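Local coordinates for segregation and condensation protein A (Pyrococcus furiosus, PDB 5XNS) that probably serves as the kleisin subunit of an SMC complex in chromosome segregation and condensation, this fragment being its C-terminal winged-helix domain, at residues Tyr44-Phe47 and Leu48-Met51. Numbering follows the deposited sequence.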
loop_
_atom_site.group_PDB
_atom_site.type_symbol
_atom_site.label_atom_id
_atom_site.label_comp_id
_atom_site.label_asym_id
_atom_site.label_seq_id
_atom_site.Cartn_x
_atom_site.Cartn_y
_atom_site.Cartn_z
ATOM N N TYR B 44 -16.557 -12.780 -16.814
ATOM C CA TYR B 44 -17.517 -13.871 -16.935
ATOM C C TYR B 44 -16.822 -15.166 -17.348
ATOM O O TYR B 44 -17.159 -16.251 -16.851
ATOM C CB TYR B 44 -18.613 -13.476 -17.928
ATOM C CG TYR B 44 -19.546 -12.394 -17.386
ATOM C CD1 TYR B 44 -19.391 -11.902 -16.097
ATOM C CD2 TYR B 44 -20.580 -11.889 -18.152
ATOM C CE1 TYR B 44 -20.231 -10.932 -15.591
ATOM C CE2 TYR B 44 -21.429 -10.916 -17.657
ATOM C CZ TYR B 44 -21.251 -10.441 -16.375
ATOM O OH TYR B 44 -22.091 -9.463 -15.870
ATOM N N LEU B 45 -15.824 -15.068 -18.233
ATOM C CA LEU B 45 -15.036 -16.243 -18.573
ATOM C C LEU B 45 -14.260 -16.754 -17.357
ATOM O O LEU B 45 -14.212 -17.965 -17.108
ATOM C CB LEU B 45 -14.105 -15.921 -19.738
ATOM C CG LEU B 45 -14.837 -15.704 -21.064
ATOM C CD1 LEU B 45 -13.899 -15.075 -22.077
ATOM C CD2 LEU B 45 -15.456 -17.014 -21.608
ATOM N N LEU B 46 -13.699 -15.850 -16.550
ATOM C CA LEU B 46 -12.982 -16.320 -15.365
ATOM C C LEU B 46 -13.931 -16.978 -14.375
ATOM O O LEU B 46 -13.554 -17.949 -13.706
ATOM C CB LEU B 46 -12.215 -15.175 -14.709
ATOM C CG LEU B 46 -11.131 -14.658 -15.646
ATOM C CD1 LEU B 46 -10.816 -13.196 -15.329
ATOM C CD2 LEU B 46 -9.893 -15.529 -15.578
ATOM N N PHE B 47 -15.161 -16.453 -14.252
ATOM C CA PHE B 47 -16.189 -17.139 -13.469
ATOM C C PHE B 47 -16.425 -18.551 -14.004
ATOM O O PHE B 47 -16.455 -19.529 -13.245
ATOM C CB PHE B 47 -17.498 -16.340 -13.483
ATOM C CG PHE B 47 -17.467 -15.061 -12.660
ATOM C CD1 PHE B 47 -16.373 -14.733 -11.872
ATOM C CD2 PHE B 47 -18.546 -14.188 -12.685
ATOM C CE1 PHE B 47 -16.359 -13.564 -11.113
ATOM C CE2 PHE B 47 -18.540 -13.018 -11.937
ATOM C CZ PHE B 47 -17.449 -12.708 -11.150
ATOM N N LEU B 48 -16.593 -18.673 -15.323
ATOM C CA LEU B 48 -16.841 -19.984 -15.908
ATOM C C LEU B 48 -15.642 -20.901 -15.713
ATOM O O LEU B 48 -15.800 -22.110 -15.514
ATOM C CB LEU B 48 -17.200 -19.841 -17.390
ATOM C CG LEU B 48 -18.635 -19.348 -17.673
ATOM C CD1 LEU B 48 -18.780 -18.911 -19.109
ATOM C CD2 LEU B 48 -19.688 -20.404 -17.340
ATOM N N GLU B 49 -14.432 -20.350 -15.755
ATOM C CA GLU B 49 -13.271 -21.212 -15.599
ATOM C C GLU B 49 -13.120 -21.681 -14.159
ATOM O O GLU B 49 -12.738 -22.830 -13.925
ATOM C CB GLU B 49 -12.005 -20.506 -16.068
ATOM C CG GLU B 49 -10.796 -21.422 -15.999
ATOM C CD GLU B 49 -9.582 -20.834 -16.653
ATOM O OE1 GLU B 49 -9.298 -19.644 -16.385
ATOM O OE2 GLU B 49 -8.924 -21.566 -17.434
ATOM N N ASN B 50 -13.446 -20.825 -13.189
ATOM C CA ASN B 50 -13.344 -21.236 -11.796
ATOM C C ASN B 50 -14.346 -22.335 -11.463
ATOM O O ASN B 50 -14.117 -23.114 -10.535
ATOM C CB ASN B 50 -13.546 -20.029 -10.880
ATOM C CG ASN B 50 -12.895 -20.220 -9.528
ATOM O OD1 ASN B 50 -11.662 -20.263 -9.419
ATOM N ND2 ASN B 50 -13.712 -20.360 -8.495
ATOM N N MET B 51 -15.454 -22.409 -12.197
ATOM C CA MET B 51 -16.436 -23.474 -12.041
ATOM C C MET B 51 -16.141 -24.691 -12.908
ATOM O O MET B 51 -16.936 -25.635 -12.906
ATOM C CB MET B 51 -17.845 -22.972 -12.377
ATOM C CG MET B 51 -18.326 -21.812 -11.555
ATOM S SD MET B 51 -19.922 -21.217 -12.179
ATOM C CE MET B 51 -19.482 -20.421 -13.702
#
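L48 N bonds to Y44 O at 2.9 Å, the first of four consecutive i to i+4 hydrogen bonds that carry the chain through the last turns of helix 35-50. E49 N follows on L45 O at 2.8 Å, and N50 N on L46 O at 2.9 Å. The fourth, M51 N to F47 O, stretches to 3.2 Å and bends to 144° at the hydrogen. M51 itself has left helical geometry and lies in the turn that follows the helix.

The side chains meet mainly the carbonyls of the preceding turn. L48 lays its CG 3.5 Å from Y44 O, beside the hydrogen bond made by its own backbone N. M51 does something similar with its chain folded back: the bend at chi3 (-72°) turns the methyl toward the helix and sets CE 3.2 Å from F47 O, the same oxygen that receives M51 N. Further round the helix, the extended chain of E49 carries OE1 to 4.2 Å from CD2 of L46, a loose van der Waals approach of a carboxylate oxygen to a methyl group. That carboxylate is held from outside: OE2 accepts the backbone N of I56, while OE1 takes a salt bridge and a hydrogen bond from side chains of the partner protein's chain. N50 OD1 likewise bonds to the partner's backbone.

Y44 and L48 pack on helix 3-20, L45 and L46 on I56 of strand 54-58, and L48 and E49 also touch V54 of that strand; L46, F47, E49 and N50 all meet the other protein. This is the C-terminal end of helix 35-50, packed between helix 3-20, strand 54-58 and the other protein in a small winged-helix domain, consistent with the C-terminal domain by which kleisins bind an SMC head.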